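Local atomic coordinates of PTS system, IIA component (PDB entry 3BED), a protein that probably serves as the IIA component of a mannose/sorbose-type phosphotransferase system, relaying a phosphoryl group during sugar uptake. Residues E19-A22 and S23-I27; K51-A54 and I55-A59; A115-L118 and T119-Q123. One frame throughout, in Å; residues are numbered along the deposited sequence. Where two conformers were deposited one is given.

Interaction 1 of 3, residues E19-A22 and S23-I27; sequences ETLA and STQMI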
loop_
_atom_site.group_PDB
_atom_site.type_symbol
_atom_site.label_atom_id
_atom_site.label_comp_id
_atom_site.label_asym_id
_atom_site.label_seq_id
_atom_site.Cartn_x
_atom_site.Cartn_y
_atom_site.Cartn_z
ATOM N N GLU A 19 0.094 -8.822 4.517
ATOM C CA GLU A 19 1.250 -8.202 5.158
ATOM C C GLU A 19 0.972 -6.765 5.579
ATOM O O GLU A 19 1.610 -6.264 6.488
ATOM C CB GLU A 19 2.496 -8.262 4.235
ATOM C CG GLU A 19 2.952 -9.711 3.983
ATOM C CD GLU A 19 3.446 -10.408 5.253
ATOM O OE1 GLU A 19 3.671 -9.731 6.303
ATOM O OE2 GLU A 19 3.583 -11.658 5.206
ATOM N N THR A 20 0.040 -6.104 4.892
ATOM C CA THR A 20 -0.378 -4.769 5.328
ATOM C C THR A 20 -0.985 -4.847 6.736
ATOM O O THR A 20 -0.661 -4.003 7.596
ATOM C CB THR A 20 -1.357 -4.132 4.333
ATOM O OG1 THR A 20 -0.731 -4.066 3.047
ATOM C CG2 THR A 20 -1.683 -2.708 4.752
ATOM N N LEU A 21 -1.866 -5.833 6.963
ATOM C CA LEU A 21 -2.412 -6.021 8.311
ATOM C C LEU A 21 -1.303 -6.312 9.336
ATOM O O LEU A 21 -1.298 -5.749 10.414
ATOM C CB LEU A 21 -3.469 -7.138 8.329
ATOM C CG LEU A 21 -4.114 -7.392 9.693
ATOM C CD1 LEU A 21 -4.809 -6.147 10.230
ATOM C CD2 LEU A 21 -5.072 -8.600 9.632
ATOM N N ALA A 22 -0.384 -7.214 8.989
ATOM C CA ALA A 22 0.718 -7.574 9.920
ATOM C C ALA A 22 1.521 -6.345 10.300
ATOM O O ALA A 22 1.786 -6.117 11.473
ATOM C CB ALA A 22 1.614 -8.625 9.299
ATOM N N SER A 23 1.853 -5.535 9.314
ATOM C CA SER A 23 2.588 -4.284 9.559
ATOM C C SER A 23 1.779 -3.310 10.436
ATOM O O SER A 23 2.309 -2.635 11.321
ATOM C CB SER A 23 2.964 -3.641 8.228
ATOM O OG SER A 23 3.901 -4.470 7.532
ATOM N N THR A 24 0.480 -3.200 10.153
ATOM C CA THR A 24 -0.417 -2.357 10.956
ATOM C C THR A 24 -0.403 -2.800 12.409
ATOM O O THR A 24 -0.368 -1.982 13.303
ATOM C CB THR A 24 -1.881 -2.446 10.413
ATOM O OG1 THR A 24 -1.905 -1.959 9.070
ATOM C CG2 THR A 24 -2.835 -1.623 11.255
ATOM N N GLN A 25 -0.477 -4.115 12.634
ATOM C CA GLN A 25 -0.541 -4.571 14.026
ATOM C C GLN A 25 0.770 -4.208 14.759
ATOM O O GLN A 25 0.769 -3.896 15.949
ATOM C CB GLN A 25 -0.809 -6.096 14.052
ATOM C CG GLN A 25 -2.269 -6.421 13.706
ATOM C CD GLN A 25 -2.459 -7.860 13.270
ATOM O OE1 GLN A 25 -1.493 -8.552 12.926
ATOM N NE2 GLN A 25 -3.700 -8.327 13.305
HETATM N N MSE A 26 1.871 -4.193 14.022
HETATM C CA MSE A 26 3.163 -3.859 14.623
HETATM C C MSE A 26 3.367 -2.373 14.916
HETATM O O MSE A 26 4.331 -1.987 15.603
HETATM C CB MSE A 26 4.305 -4.429 13.792
HETATM C CG MSE A 26 4.395 -5.978 13.854
HETATM SE SE MSE A 26 5.167 -6.554 15.554
HETATM C CE MSE A 26 7.016 -5.999 15.203
ATOM N N ILE A 27 2.444 -1.552 14.425
ATOM C CA ILE A 27 2.474 -0.113 14.599
ATOM C C ILE A 27 1.439 0.306 15.642
ATOM O O ILE A 27 1.732 1.122 16.501
ATOM C CB ILE A 27 2.242 0.631 13.247
ATOM C CG1 ILE A 27 3.458 0.396 12.331
ATOM C CG2 ILE A 27 1.999 2.171 13.457
ATOM C CD1 ILE A 27 3.212 0.785 10.909
HETATM O O HOH W 1 4.492 -7.335 7.285
#

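Interaction 2 of 3, residues K51-A54 and I55-A59; sequences KLAA and ILKEA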
loop_
_atom_site.group_PDB
_atom_site.type_symbol
_atom_site.label_atom_id
_atom_site.label_comp_id
_atom_site.label_asym_id
_atom_site.label_seq_id
_atom_site.Cartn_x
_atom_site.Cartn_y
_atom_site.Cartn_z
ATOM N N LYS A 51 -14.088 -16.729 -1.436
ATOM C CA LYS A 51 -13.325 -16.338 -0.241
ATOM C C LYS A 51 -13.999 -15.159 0.451
ATOM O O LYS A 51 -14.134 -15.159 1.679
ATOM C CB LYS A 51 -11.893 -15.981 -0.607
ATOM C CG LYS A 51 -11.043 -17.203 -0.910
ATOM C CD LYS A 51 -9.627 -16.755 -1.277
ATOM C CE LYS A 51 -8.705 -17.945 -1.461
ATOM N NZ LYS A 51 -7.242 -17.553 -1.666
ATOM N N LEU A 52 -14.405 -14.143 -0.320
ATOM C CA LEU A 52 -15.090 -13.030 0.329
ATOM C C LEU A 52 -16.449 -13.501 0.893
ATOM O O LEU A 52 -16.868 -13.064 1.976
ATOM C CB LEU A 52 -15.324 -11.880 -0.639
ATOM C CG LEU A 52 -15.997 -10.644 -0.080
ATOM C CD1 LEU A 52 -15.229 -10.082 1.119
ATOM C CD2 LEU A 52 -16.203 -9.578 -1.153
ATOM N N ALA A 53 -17.134 -14.363 0.151
ATOM C CA ALA A 53 -18.495 -14.784 0.581
ATOM C C ALA A 53 -18.411 -15.496 1.941
ATOM O O ALA A 53 -19.278 -15.284 2.796
ATOM C CB ALA A 53 -19.129 -15.723 -0.438
ATOM N N ALA A 54 -17.360 -16.302 2.144
ATOM C CA ALA A 54 -17.211 -17.033 3.413
ATOM C C ALA A 54 -17.110 -16.075 4.592
ATOM O O ALA A 54 -17.693 -16.324 5.663
ATOM C CB ALA A 54 -16.029 -17.937 3.346
ATOM N N ILE A 55 -16.379 -14.979 4.407
ATOM C CA ILE A 55 -16.217 -13.969 5.435
ATOM C C ILE A 55 -17.515 -13.193 5.652
ATOM O O ILE A 55 -17.974 -13.012 6.793
ATOM C CB ILE A 55 -15.115 -12.993 5.010
ATOM C CG1 ILE A 55 -13.764 -13.727 4.991
ATOM C CG2 ILE A 55 -15.082 -11.785 5.941
ATOM C CD1 ILE A 55 -12.676 -12.972 4.233
ATOM N N LEU A 56 -18.147 -12.759 4.566
ATOM C CA LEU A 56 -19.364 -11.927 4.692
ATOM C C LEU A 56 -20.548 -12.735 5.240
ATOM O O LEU A 56 -21.375 -12.197 5.998
ATOM C CB LEU A 56 -19.752 -11.309 3.363
ATOM C CG LEU A 56 -18.775 -10.271 2.763
ATOM C CD1 LEU A 56 -19.317 -9.762 1.436
ATOM C CD2 LEU A 56 -18.497 -9.086 3.665
ATOM N N LYS A 57 -20.616 -14.000 4.856
ATOM C CA LYS A 57 -21.701 -14.877 5.331
ATOM C C LYS A 57 -21.568 -15.134 6.816
ATOM O O LYS A 57 -22.585 -15.199 7.534
ATOM C CB LYS A 57 -21.710 -16.207 4.593
ATOM C CG LYS A 57 -22.220 -16.123 3.181
ATOM C CD LYS A 57 -22.148 -17.490 2.482
ATOM C CE LYS A 57 -22.506 -17.386 0.996
ATOM N NZ LYS A 57 -22.179 -18.689 0.274
ATOM N N GLU A 58 -20.328 -15.293 7.270
ATOM C CA GLU A 58 -20.040 -15.547 8.673
ATOM C C GLU A 58 -20.494 -14.352 9.522
ATOM O O GLU A 58 -21.015 -14.543 10.638
ATOM C CB GLU A 58 -18.548 -15.840 8.872
ATOM C CG GLU A 58 -18.068 -15.835 10.333
ATOM C CD GLU A 58 -18.522 -17.053 11.130
ATOM O OE1 GLU A 58 -19.052 -18.021 10.536
ATOM O OE2 GLU A 58 -18.338 -17.031 12.363
ATOM N N ALA A 59 -20.314 -13.134 9.009
ATOM C CA ALA A 59 -20.616 -11.927 9.773
ATOM C C ALA A 59 -22.068 -11.437 9.670
ATOM O O ALA A 59 -22.550 -10.684 10.551
ATOM C CB ALA A 59 -19.649 -10.792 9.401
#

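Interaction 3 of 3, residues A115-L118 and T119-Q123; sequences AAYL and TQIGQ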
loop_
_atom_site.group_PDB
_atom_site.type_symbol
_atom_site.label_atom_id
_atom_site.label_comp_id
_atom_site.label_asym_id
_atom_site.label_seq_id
_atom_site.Cartn_x
_atom_site.Cartn_y
_atom_site.Cartn_z
ATOM N N ALA A 115 -15.683 5.335 5.450
ATOM C CA ALA A 115 -15.130 5.326 4.082
ATOM C C ALA A 115 -14.631 6.707 3.604
ATOM O O ALA A 115 -13.568 6.836 2.979
ATOM C CB ALA A 115 -16.147 4.720 3.093
ATOM N N ALA A 116 -15.390 7.754 3.915
ATOM C CA ALA A 116 -14.991 9.075 3.481
ATOM C C ALA A 116 -13.686 9.497 4.183
ATOM O O ALA A 116 -12.777 10.032 3.553
ATOM C CB ALA A 116 -16.122 10.100 3.737
ATOM N N TYR A 117 -13.606 9.229 5.490
ATOM C CA TYR A 117 -12.417 9.542 6.273
ATOM C C TYR A 117 -11.178 8.812 5.710
ATOM O O TYR A 117 -10.127 9.431 5.497
ATOM C CB TYR A 117 -12.653 9.141 7.735
ATOM C CG TYR A 117 -11.436 9.330 8.593
ATOM C CD1 TYR A 117 -10.900 10.616 8.799
ATOM C CD2 TYR A 117 -10.801 8.225 9.173
ATOM C CE1 TYR A 117 -9.776 10.798 9.587
ATOM C CE2 TYR A 117 -9.666 8.398 9.964
ATOM C CZ TYR A 117 -9.172 9.692 10.171
ATOM O OH TYR A 117 -8.027 9.845 10.941
ATOM N N LEU A 118 -11.318 7.509 5.443
ATOM C CA LEU A 118 -10.165 6.715 4.999
ATOM C C LEU A 118 -9.766 7.047 3.577
ATOM O O LEU A 118 -8.608 6.914 3.203
ATOM C CB LEU A 118 -10.471 5.219 5.112
ATOM C CG LEU A 118 -10.655 4.731 6.566
ATOM C CD1 LEU A 118 -10.985 3.283 6.506
ATOM C CD2 LEU A 118 -9.479 4.977 7.492
ATOM N N THR A 119 -10.730 7.476 2.768
ATOM C CA THR A 119 -10.405 7.990 1.450
ATOM C C THR A 119 -9.510 9.196 1.567
ATOM O O THR A 119 -8.483 9.310 0.868
ATOM C CB THR A 119 -11.666 8.279 0.617
ATOM O OG1 THR A 119 -12.390 7.046 0.494
ATOM C CG2 THR A 119 -11.299 8.791 -0.759
ATOM N N GLN A 120 -9.894 10.119 2.444
ATOM C CA GLN A 120 -9.086 11.305 2.638
ATOM C C GLN A 120 -7.702 10.967 3.197
ATOM O O GLN A 120 -6.702 11.528 2.748
ATOM C CB GLN A 120 -9.807 12.281 3.553
ATOM C CG GLN A 120 -8.980 13.466 3.981
ATOM C CD GLN A 120 -8.279 13.214 5.328
ATOM O OE1 GLN A 120 -8.918 12.844 6.349
ATOM N NE2 GLN A 120 -6.954 13.387 5.332
ATOM N N ILE A 121 -7.654 10.064 4.176
ATOM C CA ILE A 121 -6.366 9.617 4.765
ATOM C C ILE A 121 -5.471 9.062 3.672
ATOM O O ILE A 121 -4.269 9.443 3.573
ATOM C CB ILE A 121 -6.583 8.560 5.884
ATOM C CG1 ILE A 121 -7.148 9.221 7.151
ATOM C CG2 ILE A 121 -5.313 7.810 6.190
ATOM C CD1 ILE A 121 -6.346 10.446 7.686
ATOM N N GLY A 122 -6.053 8.167 2.868
ATOM C CA GLY A 122 -5.259 7.432 1.884
ATOM C C GLY A 122 -4.682 8.410 0.854
ATOM O O GLY A 122 -3.545 8.230 0.413
ATOM N N GLN A 123 -5.472 9.414 0.433
ATOM C CA GLN A 123 -4.990 10.409 -0.534
ATOM C C GLN A 123 -3.931 11.284 0.072
ATOM O O GLN A 123 -2.888 11.511 -0.556
ATOM C CB GLN A 123 -6.130 11.296 -1.092
ATOM C CG GLN A 123 -7.147 10.456 -1.848
ATOM C CD GLN A 123 -8.446 11.172 -2.122
ATOM O OE1 GLN A 123 -8.636 12.321 -1.716
ATOM N NE2 GLN A 123 -9.351 10.506 -2.837
#

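Interaction 1 of 3, residues E19-A22 and S23-I27
Thr24 turns its amide, and in one of two conformers also its hydroxyl, on the carbonyl oxygen of Thr20, one turn earlier in helix 16-28. Its amide N lies 2.9 Å from Thr20 O. In the conformer given, its hydroxyl OG1 is 2.8 Å from the same oxygen, and the two arrive from opposite faces of the carbonyl plane, the hydroxyl 37° out of it. With chi1 at -62° in that conformer, OG1 is swung beside its own backbone N and back over the preceding turn, which brings it within bonding distance of Thr20 O. The neighbouring peptide bonds are ordinary helical ones: Ser23 N gives to Glu19 O, Gln25 N to Leu21 O at 2.9 Å, and the N of Met26, which is a selenomethionine in this structure, to Ala22 O at a longer 3.2 Å.

A water joins the side chains of Glu19 and Ser23 on another flank of the helix. It donates to Glu19 OE1 at 2.7 Å and to Ser23 OG at 2.9 Å, bridging residues one turn apart. Both have further partners, since Glu19 OE2 forms a salt bridge with Arg15 and Ser23 OG bonds to the carbonyl of His13 of the second subunit. Helix 16-28 is the crossover of the beta-alpha-beta unit that links the parallel strands 7-13 and 35-39, and this flank faces the dimer partner.

Leu21 and Gln25 are in van der Waals contact, the amide end of the glutamine lying against the leucine branch. The glutamine chain, extended beyond CG, lies across the leucine at a slant, bringing NE2 to 3.8 Å from Leu21 CG and close to both methyls, while CG of Gln25 rests 3.5 Å from Leu21 O. NE2 is hydrogen-bonded to the carbonyl oxygen of Ala32, and Leu21 also meets Ala34.

Interaction 2 of 3, residues K51-A54 and I55-A59
Ala53 O accepts the shortest polar bond here, from Lys57 N at 2.8 Å. In the conformer given for the lysine side chain, chi1 (-74°) sets CG beside the backbone N and directs the otherwise extended chain back toward the preceding turn. There Lys57 CG lies 3.1 Å from Ala53 O, and CE comes 4.0 Å from Ala53 CB. A turn-to-turn bond of 2.9 Å also runs from Leu56 N to Leu52 O.

On the inner side of helix 44-59, Leu52 and Leu56 cross at an angle. Leu56 CD1 reaches Leu52 CG at 3.8 Å, and Leu52 CD1 meets Leu56 CG at 3.9 Å. Both leucines press on Ile9 of strand 7-13 and Ala82 of helix 74-82. Ile55 touches Ala35 and Val37 of strand 35-39 and Ile9, its CG1 passing 3.6 Å from Lys51 O. Lys51 NZ forms a salt bridge with Asp43 and a hydrogen bond to the carbonyl of Ser38.

The helix is therefore amphipathic: branched apolar side chains pack on the sheet and on helix 74-82, while Ala54, Lys57 and Glu58 present the other side to solvent.

Interaction 3 of 3, residues A115-L118 and T119-Q123
Helix 111-124 lies near the C-terminal end of the chain and packs over strands 64-68 and 89-93 of the parallel sheet, with one flank turned to the second subunit. At that flank Thr119 gives two bonds to the carbonyl of Ala115. Thr119 OG1 is 2.8 Å from Ala115 O and Thr119 N 2.9 Å from it, one donor above and the other below the plane of that peptide, so the oxygen is shared between a side-chain and a main-chain donor. The threonine hydroxyl also bonds to Thr128 OG1 of the second subunit, which ties this turn of the helix directly to the dimer contact. Val92 of strand 89-93 touches both Ala115 and Thr119.

The remaining peptide bonds follow the helical pattern. Ile121 N meets Tyr117 O at 2.9 Å, and Gly122 N meets Leu118 O. Leu118 is buried, set against Leu65 and Leu67 of strand 64-68 and against helix 97-105.

Away from the dimer flank, Tyr117 and Ile121 pack one turn apart beside helix 97-105, where Ile121 touches Ala98 and Glu102. With chi1 of 175° the tyrosine ring leans mainly outward and a little forward, one face against Ile121. Gln120, bent at chi2, brings OE1 to 3.9 Å from Tyr117 CD1, the amide and ring planes being 68° apart. Ile121 CD1 comes 3.7 Å from the phenol oxygen OH of Tyr117, which also makes a weak hydrogen bond to Glu102, and Ile121 CG1 makes a CH-pi contact over one ring face, 3.9 Å from the centroid and 19° off the ring normal.

All three contacts lie within single helices, and none touches another. Interactions 1 and 3 share a chemistry, a threonine whose amide and hydroxyl hold one carbonyl oxygen (in interaction 1 the hydroxyl bond is for one of two conformers); both border the second subunit and pack on helix 97-105. A bridging water adds to interaction 1, an aromatic face contact to interaction 3. Interaction 2, which no other chain of the assembly touches, meets strands 7-13 and 35-39, the two joined by the helix of interaction 1. It has no side-chain hydrogen bond between its segments; leucine packing predominates. Each is partly buried, with solvent-exposed residues most numerous in interaction 2.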